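Local coordinates for protein geranyltranstransferase (IspA) (Helicobacter pylori, PDB 3LLW) that probably acts as a magnesium-dependent prenyltransferase of the FPP/GGPP synthase family in isoprenoid biosynthesis, at residues 102-106 against 107-111; 138-142 against 143-147; 161-164 against 165-169; 209-212 against 213-217; 254-258 against 259-263. All coordinates share one frame; numbering follows the deposited sequence.

Contact 1: residues 102-106 against 107-111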
loop_
_atom_site.group_PDB
_atom_site.type_symbol
_atom_site.label_atom_id
_atom_site.label_comp_id
_atom_site.label_asym_id
_atom_site.label_seq_id
_atom_site.Cartn_x
_atom_site.Cartn_y
_atom_site.Cartn_z
ATOM N N ALA A 102 17.978 11.797 8.510
ATOM C CA ALA A 102 17.764 13.245 8.428
ATOM C C ALA A 102 16.776 13.747 9.489
ATOM O O ALA A 102 15.624 13.306 9.519
ATOM C CB ALA A 102 17.285 13.622 7.026
ATOM N N ALA A 103 17.225 14.668 10.351
ATOM C CA ALA A 103 16.346 15.278 11.363
ATOM C C ALA A 103 15.509 16.447 10.811
ATOM O O ALA A 103 14.538 16.885 11.448
ATOM C CB ALA A 103 17.145 15.700 12.596
ATOM N N LEU A 104 15.883 16.936 9.627
ATOM C CA LEU A 104 15.113 17.954 8.903
ATOM C C LEU A 104 14.784 17.552 7.464
ATOM O O LEU A 104 15.527 16.808 6.820
ATOM C CB LEU A 104 15.823 19.323 8.910
ATOM C CG LEU A 104 16.032 20.009 10.278
ATOM C CD1 LEU A 104 17.173 21.040 10.250
ATOM C CD2 LEU A 104 14.731 20.632 10.820
ATOM N N ARG A 105 13.642 18.043 6.991
ATOM C CA ARG A 105 13.258 18.013 5.584
ATOM C C ARG A 105 12.590 19.354 5.318
ATOM O O ARG A 105 11.648 19.726 6.033
ATOM C CB ARG A 105 12.287 16.865 5.275
ATOM C CG ARG A 105 11.775 16.879 3.837
ATOM C CD ARG A 105 11.274 15.524 3.398
ATOM N NE ARG A 105 12.360 14.549 3.283
ATOM C CZ ARG A 105 13.004 14.268 2.153
ATOM N NH1 ARG A 105 12.677 14.878 1.018
ATOM N NH2 ARG A 105 13.969 13.361 2.155
ATOM N N ARG A 106 13.098 20.073 4.311
ATOM C CA ARG A 106 12.705 21.458 4.028
ATOM C C ARG A 106 12.722 22.347 5.289
ATOM O O ARG A 106 11.813 23.151 5.502
ATOM C CB ARG A 106 11.330 21.509 3.350
ATOM C CG ARG A 106 11.218 20.715 2.055
ATOM C CD ARG A 106 9.843 20.923 1.372
ATOM N NE ARG A 106 9.659 22.290 0.861
ATOM C CZ ARG A 106 8.812 23.190 1.370
ATOM N NH1 ARG A 106 8.046 22.891 2.415
ATOM N NH2 ARG A 106 8.727 24.400 0.832
ATOM N N ASN A 107 13.747 22.174 6.125
ATOM C CA ASN A 107 13.904 22.906 7.399
ATOM C C ASN A 107 12.754 22.714 8.428
ATOM O O ASN A 107 12.552 23.548 9.334
ATOM C CB ASN A 107 14.211 24.401 7.145
ATOM C CG ASN A 107 15.078 25.019 8.240
ATOM O OD1 ASN A 107 16.034 24.407 8.710
ATOM N ND2 ASN A 107 14.736 26.238 8.649
ATOM N N HIS A 108 12.016 21.610 8.273
ATOM C CA HIS A 108 10.977 21.176 9.211
ATOM C C HIS A 108 11.464 19.885 9.838
ATOM O O HIS A 108 12.144 19.114 9.165
ATOM C CB HIS A 108 9.669 20.879 8.479
ATOM C CG HIS A 108 8.945 22.093 7.990
ATOM N ND1 HIS A 108 8.256 22.939 8.834
ATOM C CD2 HIS A 108 8.768 22.580 6.739
ATOM C CE1 HIS A 108 7.702 23.907 8.125
ATOM N NE2 HIS A 108 7.996 23.712 6.851
ATOM N N PRO A 109 11.138 19.635 11.124
ATOM C CA PRO A 109 11.518 18.331 11.697
ATOM C C PRO A 109 10.858 17.157 10.968
ATOM O O PRO A 109 9.687 17.238 10.584
ATOM C CB PRO A 109 11.009 18.402 13.146
ATOM C CG PRO A 109 10.793 19.858 13.429
ATOM C CD PRO A 109 10.443 20.492 12.105
ATOM N N THR A 110 11.626 16.092 10.761
ATOM C CA THR A 110 11.080 14.837 10.263
ATOM C C THR A 110 10.385 14.085 11.407
ATOM O O THR A 110 10.601 14.399 12.589
ATOM C CB THR A 110 12.169 13.961 9.641
ATOM O OG1 THR A 110 13.240 13.826 10.572
ATOM C CG2 THR A 110 12.691 14.589 8.353
ATOM N N LEU A 111 9.566 13.091 11.056
ATOM C CA LEU A 111 8.763 12.377 12.048
ATOM C C LEU A 111 9.522 11.670 13.178
ATOM O O LEU A 111 9.043 11.641 14.313
ATOM C CB LEU A 111 7.792 11.413 11.370
ATOM C CG LEU A 111 6.724 12.046 10.485
ATOM C CD1 LEU A 111 6.022 10.983 9.643
ATOM C CD2 LEU A 111 5.711 12.799 11.330
#
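Residues 104-105 and 108-109 pair as an antiparallel beta hairpin, its type I' turn running from Arg105 to His108 with both Arg106 and Asn107 at positive phi. Arg105 and His108 form the hydrogen-bonded pair, Arg105 N giving to His108 O (2.8 Å) and His108 N to Arg105 O (2.9 Å). Farther from the turn, Thr110 N bonds to Ala103 O at 3.1 Å. The buried Thr110 side chain points toward residues 102-105, and a chi1 of 52° swings its hydroxyl between backbone N and carbonyl carbon. From there OG1 donates to Ala102 O over 2.7 Å, in the carbonyl plane and on a lone pair, while the methyl CG2 meets CB of Arg105 at 3.8 Å. The hairpin follows the aspartate-rich motif of polyprenyl synthetases, whose Asp94 and Asp100 are magnesium ligands, although no metal is bound to this chain here. Arg105 bends at chi3 (-68°), its end leaving the hairpin, and NE makes a salt bridge with Asp95. Leu104 and Asn107 lie side by side and point the same way, with Leu104 CD1 3.9 Å from Asn107 OD1. At the turn, the imidazole of His108 brings CD2 to 3.3 Å from Arg106 O; the guanidinium of Arg106 bonds through NH1 to Asn46 O.

Contact 2: residues 138-142 against 143-147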
loop_
_atom_site.group_PDB
_atom_site.type_symbol
_atom_site.label_atom_id
_atom_site.label_comp_id
_atom_site.label_asym_id
_atom_site.label_seq_id
_atom_site.Cartn_x
_atom_site.Cartn_y
_atom_site.Cartn_z
ATOM N N ALA A 138 -12.293 7.398 -4.978
ATOM C CA ALA A 138 -12.576 8.384 -6.023
ATOM C C ALA A 138 -13.714 7.896 -6.926
ATOM O O ALA A 138 -13.710 6.754 -7.371
ATOM C CB ALA A 138 -11.317 8.671 -6.848
ATOM N N LEU A 139 -14.676 8.773 -7.194
ATOM C CA LEU A 139 -15.913 8.397 -7.888
ATOM C C LEU A 139 -15.833 8.507 -9.409
ATOM O O LEU A 139 -16.467 9.381 -10.008
ATOM C CB LEU A 139 -17.091 9.237 -7.379
ATOM C CG LEU A 139 -17.425 9.294 -5.889
ATOM C CD1 LEU A 139 -18.621 10.214 -5.687
ATOM C CD2 LEU A 139 -17.691 7.904 -5.298
ATOM N N LEU A 140 -15.048 7.631 -10.028
ATOM C CA LEU A 140 -15.061 7.484 -11.481
ATOM C C LEU A 140 -15.524 6.063 -11.786
ATOM O O LEU A 140 -15.842 5.312 -10.866
ATOM C CB LEU A 140 -13.681 7.762 -12.098
ATOM C CG LEU A 140 -12.834 8.979 -11.681
ATOM C CD1 LEU A 140 -11.593 9.097 -12.571
ATOM C CD2 LEU A 140 -13.619 10.301 -11.699
ATOM N N GLU A 141 -15.574 5.699 -13.066
ATOM C CA GLU A 141 -16.034 4.373 -13.481
ATOM C C GLU A 141 -15.110 3.321 -12.926
ATOM O O GLU A 141 -13.893 3.512 -12.908
ATOM C CB GLU A 141 -16.100 4.258 -15.001
ATOM C CG GLU A 141 -17.315 4.926 -15.623
ATOM C CD GLU A 141 -17.178 5.085 -17.128
ATOM O OE1 GLU A 141 -16.450 6.005 -17.575
ATOM O OE2 GLU A 141 -17.802 4.288 -17.865
ATOM N N SER A 142 -15.696 2.217 -12.468
ATOM C CA SER A 142 -14.961 1.187 -11.756
ATOM C C SER A 142 -13.734 0.699 -12.515
ATOM O O SER A 142 -12.659 0.552 -11.919
ATOM C CB SER A 142 -15.880 0.039 -11.322
ATOM O OG SER A 142 -16.494 -0.586 -12.431
ATOM N N HIS A 143 -13.871 0.514 -13.827
ATOM C CA HIS A 143 -12.758 0.038 -14.640
ATOM C C HIS A 143 -11.603 1.041 -14.714
ATOM O O HIS A 143 -10.448 0.636 -14.841
ATOM C CB HIS A 143 -13.213 -0.412 -16.037
ATOM C CG HIS A 143 -13.595 0.709 -16.948
ATOM N ND1 HIS A 143 -14.859 1.262 -16.959
ATOM C CD2 HIS A 143 -12.884 1.375 -17.891
ATOM C CE1 HIS A 143 -14.905 2.225 -17.863
ATOM N NE2 HIS A 143 -13.720 2.313 -18.444
ATOM N N ILE A 144 -11.916 2.335 -14.611
ATOM C CA ILE A 144 -10.885 3.368 -14.581
ATOM C C ILE A 144 -10.118 3.337 -13.251
ATOM O O ILE A 144 -8.882 3.400 -13.254
ATOM C CB ILE A 144 -11.454 4.789 -14.904
ATOM C CG1 ILE A 144 -11.825 4.893 -16.395
ATOM C CG2 ILE A 144 -10.461 5.912 -14.496
ATOM C CD1 ILE A 144 -12.650 6.136 -16.758
ATOM N N ILE A 145 -10.839 3.194 -12.135
ATOM C CA ILE A 145 -10.202 3.098 -10.804
ATOM C C ILE A 145 -9.277 1.872 -10.704
ATOM O O ILE A 145 -8.170 1.962 -10.145
ATOM C CB ILE A 145 -11.240 3.126 -9.636
ATOM C CG1 ILE A 145 -12.115 4.383 -9.706
ATOM C CG2 ILE A 145 -10.559 3.064 -8.269
ATOM C CD1 ILE A 145 -11.353 5.687 -9.875
ATOM N N VAL A 146 -9.709 0.751 -11.284
ATOM C CA VAL A 146 -8.899 -0.467 -11.288
ATOM C C VAL A 146 -7.582 -0.264 -12.030
ATOM O O VAL A 146 -6.514 -0.524 -11.457
ATOM C CB VAL A 146 -9.672 -1.702 -11.790
ATOM C CG1 VAL A 146 -8.720 -2.836 -12.175
ATOM C CG2 VAL A 146 -10.612 -2.174 -10.701
ATOM N N GLU A 147 -7.658 0.248 -13.260
ATOM C CA GLU A 147 -6.458 0.624 -14.029
ATOM C C GLU A 147 -5.492 1.589 -13.315
ATOM O O GLU A 147 -4.293 1.416 -13.403
ATOM C CB GLU A 147 -6.844 1.184 -15.393
ATOM C CG GLU A 147 -6.861 0.130 -16.477
ATOM C CD GLU A 147 -8.224 0.006 -17.138
ATOM O OE1 GLU A 147 -8.669 0.982 -17.785
ATOM O OE2 GLU A 147 -8.848 -1.073 -17.006
#
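Glu141 runs alongside His143, both side chains pointing the same way. Its CB starts 3.7 Å from CE1 of the His143 ring; CG then stands beside the backbone N (chi1 -78°), and the chain continues extended. At the tip the carboxylate divides its contacts: OE2 reaches the edge of the imidazole, in the ring plane, 3.6 Å from His143 CE1, while OE1 meets the methyl CD1 of Ile144 at 3.9 Å. Carboxylate and ring are turned 80° against each other, and with OE2 4.3 Å from His143 ND1 any charge attraction would act without direct contact. Glu141 is the N-cap residue of helix 142-156. Its carbonyl O takes the first helical bond, from Ile145 N at 3.2 Å, plus a weak one from Ile144 N. Ahead of the helix, the loop after helix 117-137 folds back over the first turn: Leu140 crosses Ile145 at about a right angle, its CB 3.8 Å from Ile145 CD1, and that same methyl lies 3.6 Å from Ala138 O. Ala138 and Leu140 also pack on Glu75 and Ile79 of helix 73-94. On the dimer side, Ser142 OG hydrogen-bonds to OG of Ser142 of the second subunit, and Ile145 packs on Val146 of that subunit.

Contact 3: residues 161-164 against 165-169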
loop_
_atom_site.group_PDB
_atom_site.type_symbol
_atom_site.label_atom_id
_atom_site.label_comp_id
_atom_site.label_asym_id
_atom_site.label_seq_id
_atom_site.Cartn_x
_atom_site.Cartn_y
_atom_site.Cartn_z
ATOM N N MET A 161 9.595 1.968 -7.804
ATOM C CA MET A 161 10.169 2.959 -6.884
ATOM C C MET A 161 10.963 2.347 -5.739
ATOM O O MET A 161 12.061 2.809 -5.428
ATOM C CB MET A 161 9.064 3.885 -6.379
ATOM C CG MET A 161 9.514 5.004 -5.467
ATOM S SD MET A 161 8.109 5.870 -4.725
ATOM C CE MET A 161 7.573 4.592 -3.569
ATOM N N ILE A 162 10.434 1.265 -5.165
ATOM C CA ILE A 162 11.081 0.553 -4.060
ATOM C C ILE A 162 12.403 -0.111 -4.463
ATOM O O ILE A 162 13.420 0.060 -3.759
ATOM C CB ILE A 162 10.111 -0.415 -3.358
ATOM C CG1 ILE A 162 9.103 0.390 -2.550
ATOM C CG2 ILE A 162 10.840 -1.352 -2.403
ATOM C CD1 ILE A 162 7.799 -0.338 -2.323
ATOM N N LEU A 163 12.406 -0.835 -5.585
ATOM C CA LEU A 163 13.665 -1.348 -6.155
ATOM C C LEU A 163 14.723 -0.257 -6.272
ATOM O O LEU A 163 15.859 -0.445 -5.824
ATOM C CB LEU A 163 13.463 -1.984 -7.528
ATOM C CG LEU A 163 14.691 -2.516 -8.263
ATOM C CD1 LEU A 163 15.473 -3.473 -7.376
ATOM C CD2 LEU A 163 14.268 -3.210 -9.570
ATOM N N GLY A 164 14.344 0.876 -6.862
ATOM C CA GLY A 164 15.267 1.990 -7.001
ATOM C C GLY A 164 15.754 2.546 -5.666
ATOM O O GLY A 164 16.923 2.923 -5.536
ATOM N N GLN A 165 14.850 2.615 -4.690
ATOM C CA GLN A 165 15.164 3.073 -3.336
ATOM C C GLN A 165 16.119 2.114 -2.630
ATOM O O GLN A 165 17.051 2.549 -1.921
ATOM C CB GLN A 165 13.870 3.183 -2.542
ATOM C CG GLN A 165 14.025 3.652 -1.120
ATOM C CD GLN A 165 13.901 5.149 -0.988
ATOM O OE1 GLN A 165 13.109 5.787 -1.698
ATOM N NE2 GLN A 165 14.677 5.727 -0.069
ATOM N N ALA A 166 15.899 0.813 -2.843
ATOM C CA ALA A 166 16.747 -0.222 -2.253
ATOM C C ALA A 166 18.176 -0.184 -2.801
ATOM O O ALA A 166 19.152 -0.238 -2.009
ATOM C CB ALA A 166 16.128 -1.597 -2.386
ATOM N N LEU A 167 18.303 -0.041 -4.124
ATOM C CA LEU A 167 19.621 0.174 -4.741
ATOM C C LEU A 167 20.302 1.434 -4.233
ATOM O O LEU A 167 21.493 1.413 -3.965
ATOM C CB LEU A 167 19.539 0.255 -6.267
ATOM C CG LEU A 167 18.903 -0.939 -6.994
ATOM C CD1 LEU A 167 18.489 -0.563 -8.431
ATOM C CD2 LEU A 167 19.806 -2.142 -6.974
ATOM N N ASP A 168 19.560 2.535 -4.151
ATOM C CA ASP A 168 20.145 3.803 -3.723
ATOM C C ASP A 168 20.723 3.744 -2.310
ATOM O O ASP A 168 21.801 4.272 -2.067
ATOM C CB ASP A 168 19.142 4.950 -3.815
ATOM C CG ASP A 168 19.817 6.323 -3.766
ATOM O OD1 ASP A 168 21.010 6.429 -4.122
ATOM O OD2 ASP A 168 19.150 7.300 -3.379
ATOM N N CYS A 169 20.005 3.091 -1.399
ATOM C CA CYS A 169 20.464 2.912 -0.016
ATOM C C CYS A 169 21.600 1.931 0.082
ATOM O O CYS A 169 22.562 2.164 0.824
ATOM C CB CYS A 169 19.328 2.443 0.894
ATOM S SG CYS A 169 18.040 3.669 1.010
#
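Leu163 and Leu167, one helical turn apart, meet through CG of Leu163 and CD1 of Leu167 at 4.3 Å. The end of Leu163 comes nearer to the next turn than its base does, and in Leu167 a chi1 of -56° sets CG beside its own backbone N, 3.3 Å from Leu163 O. That oxygen also receives Leu167 N in a nearly straight bond of 3.0 Å. Gln165 behaves differently. Its CB rests 3.4 Å from Met161 O, but the chain bends sharply at chi2 (92°) and carries the amide away from the preceding turn and to the magnesium-binding Asp94, whose OD1 takes a weak hydrogen bond from NE2; this may help to position that carboxylate. Gly164 takes part through its backbone, its carbonyl O accepting from Asp168 N at 3.0 Å. The carboxylate of Asp168 likewise leads away from residues 161-164, forming a salt bridge through OD2 with Lys188. Helix 161-170 is thus packed on several sides: Leu163 and Leu167 lie on Phe183 of helix 178-204, Met161 and Ile162 rest on Tyr89 of helix 73-94, and Leu122 of the second subunit covers Gln165 and Ala166.

Contact 4: residues 209-212 against 213-217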
loop_
_atom_site.group_PDB
_atom_site.type_symbol
_atom_site.label_atom_id
_atom_site.label_comp_id
_atom_site.label_asym_id
_atom_site.label_seq_id
_atom_site.Cartn_x
_atom_site.Cartn_y
_atom_site.Cartn_z
ATOM N N GLU A 209 -4.165 4.110 -27.453
ATOM C CA GLU A 209 -3.089 3.169 -27.149
ATOM C C GLU A 209 -1.708 3.737 -27.485
ATOM O O GLU A 209 -0.738 3.493 -26.765
ATOM C CB GLU A 209 -3.340 1.827 -27.862
ATOM C CG GLU A 209 -3.449 1.884 -29.423
ATOM C CD GLU A 209 -4.870 2.135 -29.985
ATOM O OE1 GLU A 209 -5.661 2.924 -29.409
ATOM O OE2 GLU A 209 -5.184 1.539 -31.039
ATOM N N GLU A 210 -1.650 4.516 -28.565
ATOM C CA GLU A 210 -0.429 5.145 -29.038
ATOM C C GLU A 210 0.047 6.252 -28.109
ATOM O O GLU A 210 1.251 6.414 -27.909
ATOM C CB GLU A 210 -0.644 5.739 -30.426
ATOM C CG GLU A 210 -0.335 4.809 -31.593
ATOM C CD GLU A 210 0.084 5.577 -32.846
ATOM O OE1 GLU A 210 -0.474 6.668 -33.111
ATOM O OE2 GLU A 210 0.983 5.089 -33.565
ATOM N N LEU A 211 -0.901 7.025 -27.573
ATOM C CA LEU A 211 -0.588 8.135 -26.668
ATOM C C LEU A 211 -0.116 7.596 -25.325
ATOM O O LEU A 211 0.777 8.175 -24.697
ATOM C CB LEU A 211 -1.786 9.079 -26.482
ATOM C CG LEU A 211 -1.543 10.330 -25.625
ATOM C CD1 LEU A 211 -0.425 11.169 -26.221
ATOM C CD2 LEU A 211 -2.806 11.164 -25.458
ATOM N N PHE A 212 -0.726 6.490 -24.901
ATOM C CA PHE A 212 -0.310 5.762 -23.719
ATOM C C PHE A 212 1.166 5.400 -23.812
ATOM O O PHE A 212 1.959 5.778 -22.930
ATOM C CB PHE A 212 -1.165 4.507 -23.514
ATOM C CG PHE A 212 -0.993 3.868 -22.163
ATOM C CD1 PHE A 212 -1.888 4.146 -21.133
ATOM C CD2 PHE A 212 0.066 2.988 -21.911
ATOM C CE1 PHE A 212 -1.731 3.561 -19.877
ATOM C CE2 PHE A 212 0.225 2.397 -20.659
ATOM C CZ PHE A 212 -0.675 2.681 -19.642
ATOM N N LYS A 213 1.527 4.693 -24.882
ATOM C CA LYS A 213 2.900 4.251 -25.098
ATOM C C LYS A 213 3.847 5.438 -25.123
ATOM O O LYS A 213 4.938 5.404 -24.520
ATOM C CB LYS A 213 3.012 3.458 -26.400
ATOM C CG LYS A 213 2.715 1.970 -26.263
ATOM C CD LYS A 213 3.220 1.214 -27.496
ATOM C CE LYS A 213 3.825 -0.150 -27.134
ATOM N NZ LYS A 213 2.814 -1.143 -26.656
ATOM N N TRP A 214 3.402 6.491 -25.808
ATOM C CA TRP A 214 4.154 7.725 -25.915
ATOM C C TRP A 214 4.374 8.394 -24.551
ATOM O O TRP A 214 5.504 8.763 -24.238
ATOM C CB TRP A 214 3.472 8.695 -26.889
ATOM C CG TRP A 214 4.330 9.876 -27.212
ATOM C CD1 TRP A 214 5.204 9.990 -28.247
ATOM C CD2 TRP A 214 4.422 11.097 -26.470
ATOM N NE1 TRP A 214 5.826 11.211 -28.208
ATOM C CE2 TRP A 214 5.371 11.908 -27.121
ATOM C CE3 TRP A 214 3.799 11.580 -25.309
ATOM C CZ2 TRP A 214 5.708 13.177 -26.660
ATOM C CZ3 TRP A 214 4.133 12.836 -24.848
ATOM C CH2 TRP A 214 5.079 13.625 -25.525
ATOM N N LEU A 215 3.312 8.561 -23.760
ATOM C CA LEU A 215 3.433 9.217 -22.440
ATOM C C LEU A 215 4.309 8.414 -21.490
ATOM O O LEU A 215 5.129 8.987 -20.753
ATOM C CB LEU A 215 2.072 9.473 -21.786
ATOM C CG LEU A 215 1.241 10.684 -22.206
ATOM C CD1 LEU A 215 -0.103 10.600 -21.539
ATOM C CD2 LEU A 215 1.921 12.007 -21.882
ATOM N N GLN A 216 4.127 7.093 -21.523
ATOM C CA GLN A 216 4.926 6.159 -20.755
ATOM C C GLN A 216 6.410 6.389 -20.982
ATOM O O GLN A 216 7.147 6.633 -20.026
ATOM C CB GLN A 216 4.534 4.719 -21.075
ATOM C CG GLN A 216 5.152 3.684 -20.146
ATOM C CD GLN A 216 4.285 2.450 -19.973
ATOM O OE1 GLN A 216 4.092 1.980 -18.854
ATOM N NE2 GLN A 216 3.751 1.923 -21.077
ATOM N N ALA A 217 6.825 6.364 -22.244
ATOM C CA ALA A 217 8.215 6.584 -22.617
ATOM C C ALA A 217 8.692 8.007 -22.328
ATOM O O ALA A 217 9.842 8.205 -21.908
ATOM C CB ALA A 217 8.426 6.244 -24.072
#
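Phe212 crosses Gln216 at a slant one turn further along the helix, its CE2 3.6 Å from the amide NE2 of Gln216. Ring and amide planes stand almost perpendicular, 89° apart, and the nitrogen approaches obliquely. Both side chains set off in the same way, CG opposite the backbone N (chi1 -168° for Phe212 and -170° for Gln216), and Gln216 stays extended beyond CG, which brings NE2 to the CD2-CE2 side of the ring. Beneath them Gln216 N bonds to Phe212 O at 2.9 Å. Leu211 makes two apolar contacts. Its CD1 comes obliquely to the indole of Trp214, 4.3 Å from CE3, and its CG lies 4.3 Å from CD1 of Leu215. The other methyl of Leu215, CD2, sits at the edge of the same indole, in its plane, so the two leucines and the tryptophan form one apolar patch along the helix. The backbone link between the leucines is short, Leu215 N to Leu211 O at 2.7 Å. On the more exposed part of the surface, CG of Lys213 lies 3.8 Å from Glu209 O, the carbonyl that also accepts the Lys213 N bond; beyond CG the lysine chain bends twice. The contact forms the first two turns of helix 209-236, away from the magnesium-binding aspartates. The Trp214 ring stacks with Phe218 of the same helix, Phe212 and Leu215 pack on Ile198 of helix 178-204, and Leu211 and Leu215 reach Leu289 and Leu293 of helix 287-301.

Contact 5: residues 254-258 against 259-263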
loop_
_atom_site.group_PDB
_atom_site.type_symbol
_atom_site.label_atom_id
_atom_site.label_comp_id
_atom_site.label_asym_id
_atom_site.label_seq_id
_atom_site.Cartn_x
_atom_site.Cartn_y
_atom_site.Cartn_z
ATOM N N SER A 254 25.264 9.659 -8.098
ATOM C CA SER A 254 24.825 10.736 -8.957
ATOM C C SER A 254 25.625 10.831 -10.252
ATOM O O SER A 254 26.739 10.321 -10.349
ATOM C CB SER A 254 24.826 12.058 -8.176
ATOM O OG SER A 254 25.822 12.949 -8.620
ATOM N N PHE A 255 25.040 11.485 -11.249
ATOM C CA PHE A 255 25.694 11.655 -12.539
ATOM C C PHE A 255 26.860 12.637 -12.505
ATOM O O PHE A 255 27.737 12.579 -13.354
ATOM C CB PHE A 255 24.680 12.065 -13.595
ATOM C CG PHE A 255 23.849 10.931 -14.082
ATOM C CD1 PHE A 255 24.344 10.058 -15.043
ATOM C CD2 PHE A 255 22.580 10.720 -13.573
ATOM C CE1 PHE A 255 23.578 8.993 -15.486
ATOM C CE2 PHE A 255 21.806 9.658 -14.026
ATOM C CZ PHE A 255 22.310 8.800 -14.978
ATOM N N VAL A 256 26.873 13.530 -11.521
ATOM C CA VAL A 256 28.025 14.399 -11.311
ATOM C C VAL A 256 29.253 13.585 -10.862
ATOM O O VAL A 256 30.375 13.887 -11.252
ATOM C CB VAL A 256 27.699 15.583 -10.352
ATOM C CG1 VAL A 256 28.918 16.499 -10.157
ATOM C CG2 VAL A 256 26.492 16.393 -10.891
ATOM N N ASN A 257 29.037 12.534 -10.081
ATOM C CA ASN A 257 30.137 11.660 -9.676
ATOM C C ASN A 257 30.627 10.771 -10.804
ATOM O O ASN A 257 31.834 10.611 -10.987
ATOM C CB ASN A 257 29.755 10.808 -8.468
ATOM C CG ASN A 257 29.679 11.616 -7.198
ATOM O OD1 ASN A 257 30.136 12.756 -7.155
ATOM N ND2 ASN A 257 29.101 11.033 -6.154
ATOM N N LEU A 258 29.687 10.193 -11.552
ATOM C CA LEU A 258 30.033 9.342 -12.679
ATOM C C LEU A 258 30.689 10.151 -13.799
ATOM O O LEU A 258 31.742 9.769 -14.296
ATOM C CB LEU A 258 28.800 8.599 -13.199
ATOM C CG LEU A 258 28.995 7.703 -14.430
ATOM C CD1 LEU A 258 29.773 6.435 -14.136
ATOM C CD2 LEU A 258 27.661 7.350 -14.997
ATOM N N LEU A 259 30.085 11.280 -14.166
ATOM C CA LEU A 259 30.508 12.007 -15.363
ATOM C C LEU A 259 31.397 13.225 -15.115
ATOM O O LEU A 259 32.123 13.635 -16.019
ATOM C CB LEU A 259 29.300 12.403 -16.226
ATOM C CG LEU A 259 28.349 11.289 -16.682
ATOM C CD1 LEU A 259 27.112 11.876 -17.337
ATOM C CD2 LEU A 259 29.033 10.341 -17.638
ATOM N N GLY A 260 31.358 13.784 -13.901
ATOM C CA GLY A 260 32.000 15.072 -13.612
ATOM C C GLY A 260 30.981 16.167 -13.863
ATOM O O GLY A 260 30.040 15.972 -14.645
ATOM N N LEU A 261 31.154 17.316 -13.214
ATOM C CA LEU A 261 30.142 18.390 -13.262
ATOM C C LEU A 261 29.888 18.978 -14.648
ATOM O O LEU A 261 28.736 19.266 -14.997
ATOM C CB LEU A 261 30.472 19.504 -12.259
ATOM C CG LEU A 261 29.546 20.720 -12.100
ATOM C CD1 LEU A 261 28.110 20.342 -11.775
ATOM C CD2 LEU A 261 30.107 21.622 -11.011
ATOM N N GLU A 262 30.964 19.140 -15.422
ATOM C CA GLU A 262 30.903 19.710 -16.771
ATOM C C GLU A 262 30.120 18.796 -17.716
ATOM O O GLU A 262 29.180 19.238 -18.385
ATOM C CB GLU A 262 32.317 19.922 -17.317
ATOM C CG GLU A 262 32.499 21.179 -18.156
ATOM C CD GLU A 262 33.207 22.301 -17.396
ATOM O OE1 GLU A 262 34.047 23.002 -18.009
ATOM O OE2 GLU A 262 32.934 22.482 -16.186
ATOM N N ARG A 263 30.511 17.521 -17.744
ATOM C CA ARG A 263 29.866 16.516 -18.585
ATOM C C ARG A 263 28.441 16.195 -18.149
ATOM O O ARG A 263 27.597 15.897 -18.999
ATOM C CB ARG A 263 30.684 15.232 -18.627
ATOM C CG ARG A 263 31.950 15.290 -19.465
ATOM C CD ARG A 263 32.524 13.884 -19.600
ATOM N NE ARG A 263 33.979 13.874 -19.746
ATOM C CZ ARG A 263 34.752 12.822 -19.489
ATOM N NH1 ARG A 263 36.068 12.911 -19.646
ATOM N NH2 ARG A 263 34.217 11.681 -19.068
#
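Leu259 N gives its hydrogen to Phe255 O over 2.8 Å. The two side chains follow that bond, lying side by side and pointing the same way, with CD1 of Phe255 4.0 Å from CD1 of Leu259. The leucine owes this to chi1 -56°, which sets CG beside its backbone N and 3.6 Å from Phe255 O. Leu259 also leans obliquely across its neighbour, its CD2 4.2 Å from Leu258 CG. Helix 255-259 is only about a turn long. Ser254 is its N-cap, with OG accepting a weak capping bond from Val256 N, and at the far end Gly260 N bonds to Val256 O. Gly260 leaves helical geometry at positive phi (91°), with backbone angles at which a CB would press on the carbonyl O of Leu259, and it serves as the N-cap of helix 261-279. The chain thereby turns from one helix straight into the next. Across this corner Val256 CG1 touches Leu261, 3.8 Å from its CA. Phe255 inserts between two other helices, packing on Leu224 and Val228 of helix 209-236 and on Leu178 and Leu181 of helix 178-204.

All five contacts are local and follow one another along the chain, none nesting or crossing. Contact 1 closes the hairpin after helix 73-94; contact 2 turns the chain from helix 117-137 into helix 142-156. The centres of contacts 1 and 2 are about 36 Å apart, on opposite sides of the chain's centre. Contact 3 takes up nearly all of helix 161-170 and returns to the metal site, its nearest atoms about 8 Å from contact 1. Contacts 2 and 3 both touch the second subunit. Contact 4 starts helix 209-236, and contact 5 makes the corner between helices 255-259 and 261-279. Helix 178-204 touches contacts 3, 4 and 5, tying these parts of the helical fold together.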